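Local coordinates for ABC transporter, substrate binding protein (Mannopine) (Agrobacterium fabrum, PDB 5L9S) that serves as a periplasmic substrate-binding protein of an ABC transporter, probably for the opine mannopine, at residues 5-18 and 55-67. Sequence-based numbering, arbitrary orientation.
Sequences VVIATTGGTYEKAL and GNVTWDLYLDGEI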
ATOM      1  N   VAL A   5      12.055  10.339  20.638  1.00 69.00           N
ATOM      2  CA  VAL A   5      10.804   9.918  19.984  1.00 65.91           C
ATOM      3  C   VAL A   5      10.857   8.408  19.887  1.00 67.62           C
ATOM      4  O   VAL A   5      11.854   7.872  19.400  1.00 66.45           O
ATOM      5  CB  VAL A   5      10.560  10.485  18.554  1.00 66.92           C
ATOM      6  CG1 VAL A   5       9.132  10.214  18.114  1.00 64.70           C
ATOM      7  CG2 VAL A   5      10.861  11.965  18.447  1.00 68.92           C
ATOM      8  N   VAL A   6       9.771   7.726  20.276  1.00 62.93           N
ATOM      9  CA  VAL A   6       9.695   6.272  20.151  1.00 60.34           C
ATOM     10  C   VAL A   6       8.686   5.910  19.054  1.00 59.67           C
ATOM     11  O   VAL A   6       7.518   6.271  19.150  1.00 59.60           O
ATOM     12  CB  VAL A   6       9.495   5.506  21.492  1.00 66.06           C
ATOM     13  CG1 VAL A   6       8.437   6.130  22.370  1.00 68.69           C
ATOM     14  CG2 VAL A   6       9.259   4.010  21.265  1.00 63.44           C
ATOM     15  N   ILE A   7       9.169   5.245  17.995  1.00 52.98           N
ATOM     16  CA  ILE A   7       8.384   4.818  16.844  1.00 49.85           C
ATOM     17  C   ILE A   7       8.432   3.289  16.692  1.00 55.08           C
ATOM     18  O   ILE A   7       9.510   2.700  16.812  1.00 54.44           O
ATOM     19  CB  ILE A   7       8.778   5.590  15.519  1.00 50.26           C
ATOM     20  CG1 ILE A   7       7.808   5.260  14.338  1.00 48.58           C
ATOM     21  CG2 ILE A   7      10.247   5.386  15.117  1.00 47.71           C
ATOM     22  CD1 ILE A   7       7.828   6.222  13.155  1.00 59.00           C
ATOM     23  N   ALA A   8       7.266   2.655  16.397  1.00 52.04           N
ATOM     24  CA  ALA A   8       7.190   1.214  16.155  1.00 50.62           C
ATOM     25  C   ALA A   8       7.002   0.921  14.663  1.00 55.42           C
ATOM     26  O   ALA A   8       6.189   1.565  13.994  1.00 54.53           O
ATOM     27  CB  ALA A   8       6.079   0.590  16.968  1.00 51.78           C
ATOM     28  N   THR A   9       7.789  -0.039  14.147  1.00 52.99           N
ATOM     29  CA  THR A   9       7.781  -0.494  12.748  1.00 52.10           C
ATOM     30  C   THR A   9       7.767  -2.035  12.762  1.00 58.86           C
ATOM     31  O   THR A   9       7.851  -2.632  13.848  1.00 60.68           O
ATOM     32  CB  THR A   9       9.021   0.059  11.966  1.00 56.35           C
ATOM     33  OG1 THR A   9      10.221  -0.581  12.404  1.00 56.96           O
ATOM     34  CG2 THR A   9       9.175   1.573  12.051  1.00 53.21           C
ATOM     35  N   THR A  10       7.698  -2.675  11.566  1.00 54.37           N
ATOM     36  CA  THR A  10       7.751  -4.139  11.430  1.00 54.45           C
ATOM     37  C   THR A  10       9.192  -4.642  11.594  1.00 60.89           C
ATOM     38  O   THR A  10       9.404  -5.854  11.720  1.00 62.92           O
ATOM     39  CB  THR A  10       7.124  -4.638  10.135  1.00 55.85           C
ATOM     40  OG1 THR A  10       7.769  -4.001   9.022  1.00 58.36           O
ATOM     41  CG2 THR A  10       5.623  -4.460  10.101  1.00 51.69           C
ATOM     42  N   GLY A  11      10.149  -3.707  11.642  1.00 56.92           N
ATOM     43  CA  GLY A  11      11.571  -3.992  11.810  1.00 57.95           C
ATOM     44  C   GLY A  11      12.257  -4.344  10.510  1.00 62.57           C
ATOM     45  O   GLY A  11      11.768  -4.003   9.425  1.00 61.56           O
ATOM     46  N   GLY A  12      13.399  -5.011  10.635  1.00 59.97           N
ATOM     47  CA  GLY A  12      14.206  -5.493   9.520  1.00 58.82           C
ATOM     48  C   GLY A  12      14.641  -4.482   8.481  1.00 60.44           C
ATOM     49  O   GLY A  12      15.205  -3.437   8.807  1.00 59.37           O
ATOM     50  N   THR A  13      14.410  -4.836   7.209  1.00 57.24           N
ATOM     51  CA  THR A  13      14.766  -4.078   5.999  1.00 55.92           C
ATOM     52  C   THR A  13      14.036  -2.740   5.935  1.00 56.92           C
ATOM     53  O   THR A  13      14.635  -1.736   5.544  1.00 56.05           O
ATOM     54  CB  THR A  13      14.540  -4.974   4.764  1.00 61.26           C
ATOM     55  OG1 THR A  13      15.681  -5.821   4.649  1.00 65.91           O
ATOM     56  CG2 THR A  13      14.358  -4.189   3.473  1.00 57.48           C
ATOM     57  N   TYR A  14      12.751  -2.749   6.334  1.00 50.43           N
ATOM     58  CA  TYR A  14      11.859  -1.605   6.381  1.00 48.78           C
ATOM     59  C   TYR A  14      12.418  -0.559   7.356  1.00 50.90           C
ATOM     60  O   TYR A  14      12.611   0.595   6.968  1.00 50.26           O
ATOM     61  CB  TYR A  14      10.457  -2.094   6.793  1.00 50.17           C
ATOM     62  CG  TYR A  14       9.290  -1.160   6.513  1.00 51.83           C
ATOM     63  CD1 TYR A  14       9.452  -0.010   5.744  1.00 52.00           C
ATOM     64  CD2 TYR A  14       8.025  -1.427   7.022  1.00 53.70           C
ATOM     65  CE1 TYR A  14       8.386   0.861   5.508  1.00 49.10           C
ATOM     66  CE2 TYR A  14       6.949  -0.565   6.793  1.00 54.53           C
ATOM     67  CZ  TYR A  14       7.131   0.575   6.030  1.00 59.64           C
ATOM     68  OH  TYR A  14       6.051   1.399   5.813  1.00 57.45           O
ATOM     69  N   GLU A  15      12.751  -0.984   8.584  1.00 47.02           N
ATOM     70  CA  GLU A  15      13.323  -0.148   9.636  1.00 47.63           C
ATOM     71  C   GLU A  15      14.683   0.429   9.241  1.00 54.28           C
ATOM     72  O   GLU A  15      14.954   1.598   9.515  1.00 55.97           O
ATOM     73  CB  GLU A  15      13.448  -0.980  10.892  1.00 49.82           C
ATOM     74  CG  GLU A  15      13.839  -0.257  12.162  1.00 54.77           C
ATOM     75  CD  GLU A  15      13.716  -1.211  13.330  1.00 71.70           C
ATOM     76  OE1 GLU A  15      12.646  -1.213  13.986  1.00 78.21           O
ATOM     77  OE2 GLU A  15      14.627  -2.052  13.499  1.00 62.50           O
ATOM     78  N   LYS A  16      15.527  -0.386   8.594  1.00 50.95           N
ATOM     79  CA  LYS A  16      16.869  -0.011   8.134  1.00 51.14           C
ATOM     80  C   LYS A  16      16.803   1.112   7.127  1.00 52.65           C
ATOM     81  O   LYS A  16      17.562   2.075   7.258  1.00 55.26           O
ATOM     82  CB  LYS A  16      17.563  -1.237   7.541  1.00 54.75           C
ATOM     83  CG  LYS A  16      19.083  -1.167   7.476  1.00 78.22           C
ATOM     84  CD  LYS A  16      19.651  -2.388   6.734  1.00 94.01           C
ATOM     85  CE  LYS A  16      20.018  -3.576   7.622  1.00112.71           C
ATOM     86  NZ  LYS A  16      18.819  -4.307   8.134  1.00119.37           N
ATOM     87  N   ALA A  17      15.878   1.019   6.141  1.00 45.24           N
ATOM     88  CA  ALA A  17      15.659   2.044   5.109  1.00 43.48           C
ATOM     89  C   ALA A  17      15.225   3.392   5.753  1.00 50.00           C
ATOM     90  O   ALA A  17      15.727   4.459   5.374  1.00 51.00           O
ATOM     91  CB  ALA A  17      14.614   1.569   4.107  1.00 41.76           C
ATOM     92  N   LEU A  18      14.323   3.320   6.753  1.00 46.78           N
ATOM     93  CA  LEU A  18      13.822   4.477   7.499  1.00 46.63           C
ATOM     94  C   LEU A  18      14.886   5.100   8.394  1.00 51.36           C
ATOM     95  O   LEU A  18      14.913   6.313   8.541  1.00 51.87           O
ATOM     96  CB  LEU A  18      12.542   4.118   8.297  1.00 45.56           C
ATOM     97  CG  LEU A  18      11.332   3.573   7.478  1.00 46.00           C
ATOM     98  CD1 LEU A  18      10.177   3.278   8.369  1.00 45.37           C
ATOM     99  CD2 LEU A  18      10.901   4.525   6.352  1.00 41.54           C
ATOM    100  N   GLY A  55      -2.561   3.853  31.739  1.00102.56           N
ATOM    101  CA  GLY A  55      -2.118   5.207  31.417  1.00101.47           C
ATOM    102  C   GLY A  55      -0.763   5.225  30.720  1.00100.75           C
ATOM    103  O   GLY A  55      -0.451   6.159  29.974  1.00 97.88           O
ATOM    104  N   ASN A  56       0.025   4.143  30.933  1.00 96.14           N
ATOM    105  CA  ASN A  56       1.410   3.924  30.542  1.00 93.55           C
ATOM    106  C   ASN A  56       1.682   3.774  29.018  1.00 93.92           C
ATOM    107  O   ASN A  56       1.953   2.681  28.489  1.00 89.90           O
ATOM    108  CB  ASN A  56       1.995   2.742  31.321  1.00 92.27           C
ATOM    109  CG  ASN A  56       3.507   2.740  31.409  1.00 98.44           C
ATOM    110  OD1 ASN A  56       4.117   1.776  31.892  1.00 96.29           O
ATOM    111  ND2 ASN A  56       4.159   3.816  30.956  1.00 78.66           N
ATOM    112  N   VAL A  57       1.714   4.928  28.354  1.00 90.82           N
ATOM    113  CA  VAL A  57       2.021   5.059  26.945  1.00 87.10           C
ATOM    114  C   VAL A  57       3.536   5.113  26.821  1.00 89.56           C
ATOM    115  O   VAL A  57       4.163   6.068  27.288  1.00 90.83           O
ATOM    116  CB  VAL A  57       1.345   6.295  26.287  1.00 91.73           C
ATOM    117  CG1 VAL A  57      -0.057   5.966  25.798  1.00 90.91           C
ATOM    118  CG2 VAL A  57       1.329   7.493  27.235  1.00 95.74           C
ATOM    119  N   THR A  58       4.129   4.075  26.222  1.00 83.06           N
ATOM    120  CA  THR A  58       5.564   4.032  26.024  1.00 81.57           C
ATOM    121  C   THR A  58       5.923   4.613  24.665  1.00 81.88           C
ATOM    122  O   THR A  58       6.884   5.369  24.571  1.00 83.39           O
ATOM    123  CB  THR A  58       6.105   2.629  26.289  1.00 92.12           C
ATOM    124  OG1 THR A  58       5.843   2.296  27.656  1.00 98.15           O
ATOM    125  CG2 THR A  58       7.618   2.513  26.035  1.00 93.19           C
ATOM    126  N   TRP A  59       5.106   4.320  23.643  1.00 73.19           N
ATOM    127  CA  TRP A  59       5.287   4.679  22.238  1.00 67.99           C
ATOM    128  C   TRP A  59       4.621   6.003  21.859  1.00 71.20           C
ATOM    129  O   TRP A  59       3.575   6.350  22.406  1.00 74.33           O
ATOM    130  CB  TRP A  59       4.757   3.566  21.329  1.00 63.32           C
ATOM    131  CG  TRP A  59       5.325   2.189  21.509  1.00 63.57           C
ATOM    132  CD1 TRP A  59       6.350   1.805  22.323  1.00 67.87           C
ATOM    133  CD2 TRP A  59       4.886   1.006  20.828  1.00 61.60           C
ATOM    134  NE1 TRP A  59       6.566   0.451  22.204  1.00 66.25           N
ATOM    135  CE2 TRP A  59       5.692  -0.062  21.284  1.00 65.60           C
ATOM    136  CE3 TRP A  59       3.883   0.747  19.863  1.00 60.65           C
ATOM    137  CZ2 TRP A  59       5.515  -1.374  20.832  1.00 63.92           C
ATOM    138  CZ3 TRP A  59       3.722  -0.550  19.394  1.00 60.68           C
ATOM    139  CH2 TRP A  59       4.544  -1.589  19.861  1.00 62.33           C
ATOM    140  N   ASP A  60       5.233   6.734  20.915  1.00 63.32           N
ATOM    141  CA  ASP A  60       4.750   8.007  20.397  1.00 62.24           C
ATOM    142  C   ASP A  60       4.095   7.812  19.027  1.00 61.58           C
ATOM    143  O   ASP A  60       3.053   8.411  18.735  1.00 60.87           O
ATOM    144  CB  ASP A  60       5.919   8.998  20.251  1.00 65.08           C
ATOM    145  CG  ASP A  60       6.583   9.378  21.552  1.00 84.59           C
ATOM    146  OD1 ASP A  60       5.954  10.083  22.346  1.00 88.98           O
ATOM    147  OD2 ASP A  60       7.757   9.020  21.744  1.00 91.54           O
ATOM    148  N   LEU A  61       4.754   7.014  18.161  1.00 54.37           N
ATOM    149  CA  LEU A  61       4.327   6.753  16.786  1.00 50.20           C
ATOM    150  C   LEU A  61       4.428   5.289  16.444  1.00 52.89           C
ATOM    151  O   LEU A  61       5.251   4.582  17.012  1.00 53.82           O
ATOM    152  CB  LEU A  61       5.201   7.544  15.788  1.00 48.12           C
ATOM    153  CG  LEU A  61       5.221   9.065  15.852  1.00 52.45           C
ATOM    154  CD1 LEU A  61       6.405   9.611  15.095  1.00 51.33           C
ATOM    155  CD2 LEU A  61       3.937   9.668  15.328  1.00 51.90           C
ATOM    156  N   TYR A  62       3.611   4.846  15.493  1.00 49.56           N
ATOM    157  CA  TYR A  62       3.653   3.501  14.918  1.00 48.78           C
ATOM    158  C   TYR A  62       3.163   3.511  13.473  1.00 53.25           C
ATOM    159  O   TYR A  62       2.396   4.402  13.089  1.00 54.17           O
ATOM    160  CB  TYR A  62       2.951   2.433  15.784  1.00 50.68           C
ATOM    161  CG  TYR A  62       1.438   2.432  15.752  1.00 52.47           C
ATOM    162  CD1 TYR A  62       0.703   3.318  16.533  1.00 56.53           C
ATOM    163  CD2 TYR A  62       0.737   1.509  14.976  1.00 50.96           C
ATOM    164  CE1 TYR A  62      -0.697   3.303  16.530  1.00 57.74           C
ATOM    165  CE2 TYR A  62      -0.660   1.495  14.953  1.00 51.48           C
ATOM    166  CZ  TYR A  62      -1.373   2.383  15.746  1.00 61.51           C
ATOM    167  OH  TYR A  62      -2.747   2.386  15.735  1.00 64.27           O
ATOM    168  N   LEU A  63       3.647   2.568  12.662  1.00 48.76           N
ATOM    169  CA  LEU A  63       3.192   2.458  11.280  1.00 47.20           C
ATOM    170  C   LEU A  63       2.111   1.388  11.177  1.00 51.26           C
ATOM    171  O   LEU A  63       2.180   0.370  11.857  1.00 51.35           O
ATOM    172  CB  LEU A  63       4.350   2.113  10.313  1.00 45.99           C
ATOM    173  CG  LEU A  63       5.565   3.046  10.288  1.00 52.55           C
ATOM    174  CD1 LEU A  63       6.668   2.453   9.442  1.00 52.56           C
ATOM    175  CD2 LEU A  63       5.210   4.435   9.762  1.00 55.30           C
ATOM    176  N   ASP A  64       1.133   1.598  10.303  1.00 48.99           N
ATOM    177  CA  ASP A  64       0.076   0.623  10.005  1.00 49.03           C
ATOM    178  C   ASP A  64      -0.517   0.914   8.639  1.00 52.58           C
ATOM    179  O   ASP A  64      -0.438   2.049   8.182  1.00 52.55           O
ATOM    180  CB  ASP A  64      -1.033   0.619  11.084  1.00 52.47           C
ATOM    181  CG  ASP A  64      -1.700  -0.739  11.304  1.00 57.69           C
ATOM    182  OD1 ASP A  64      -1.568  -1.627  10.417  1.00 54.76           O
ATOM    183  OD2 ASP A  64      -2.349  -0.916  12.360  1.00 63.07           O
ATOM    184  N   GLY A  65      -1.129  -0.092   8.019  1.00 48.61           N
ATOM    185  CA  GLY A  65      -1.783   0.045   6.725  1.00 47.31           C
ATOM    186  C   GLY A  65      -2.832   1.131   6.735  1.00 51.50           C
ATOM    187  O   GLY A  65      -3.475   1.355   7.764  1.00 53.78           O
ATOM    188  N   GLU A  66      -3.013   1.815   5.600  1.00 46.71           N
ATOM    189  CA  GLU A  66      -3.943   2.940   5.485  1.00 47.09           C
ATOM    190  C   GLU A  66      -5.421   2.568   5.693  1.00 49.39           C
ATOM    191  O   GLU A  66      -6.196   3.384   6.192  1.00 49.59           O
ATOM    192  CB  GLU A  66      -3.732   3.720   4.176  1.00 47.76           C
ATOM    193  CG  GLU A  66      -4.130   3.051   2.864  1.00 53.87           C
ATOM    194  CD  GLU A  66      -4.029   4.002   1.684  1.00 61.85           C
ATOM    195  OE1 GLU A  66      -4.773   5.009   1.663  1.00 58.16           O
ATOM    196  OE2 GLU A  66      -3.165   3.774   0.811  1.00 60.97           O
ATOM    197  N   ILE A  67      -5.793   1.332   5.360  1.00 45.61           N
ATOM    198  CA  ILE A  67      -7.156   0.848   5.553  1.00 45.82           C
ATOM    199  C   ILE A  67      -7.401   0.596   7.036  1.00 51.33           C
ATOM    200  O   ILE A  67      -8.489   0.871   7.522  1.00 53.66           O
ATOM    201  CB  ILE A  67      -7.498  -0.353   4.618  1.00 47.22           C
ATOM    202  CG1 ILE A  67      -7.582   0.143   3.171  1.00 44.91           C
ATOM    203  CG2 ILE A  67      -8.828  -1.054   5.041  1.00 49.79           C
ATOM    204  CD1 ILE A  67      -7.150  -0.819   2.212  1.00 56.29           C
TER
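Ile7 and Ala8 pair in parallel with Leu61 and Tyr62, strands 5-9 and 61-65 running 18° apart and joined by backbone hydrogen bonds from Leu61 N to Val6 O, Ala8 N to Leu61 O and Leu63 N to Ala8 O, each 2.9 to 3.0 Å long. Val6 O also accepts from Asp60 N (2.9 Å), so two donors grip one buried carbonyl. Just before strand 61-65, Asp60 OD2 accepts from Val6 N through its anti lone pair at 2.8 Å, while OD1 is held by Asn246 N; the short side chain keeps both oxygens near backbone N-H groups. Strand 33-38 pairs with the other edge of 5-9, making it the middle of three parallel strands linked by helices 12-30 and 41-53, the alpha/beta arrangement of a periplasmic binding protein lobe. On one face, small Ala8 lets the Trp59 indole lie close, CB sitting 3.8 Å from the six-membered ring's centroid in a CH-pi contact; helix 41-53 packs against Trp59 and Tyr62. On the opposite face, chi1 of -173° swings Ile7 CG1 onto Leu61 CB (3.8 Å), branched aliphatics suiting the layer beneath helix 247-258. Where strand 5-9 ends, Leu63 CD1 lies beside Thr9 CG2, meets Leu18 CD1 of the following helix tip to tip at 3.8 Å and approaches obliquely the ring of Tyr14, whose OH is hydrogen-bonded to Asp236 OD2.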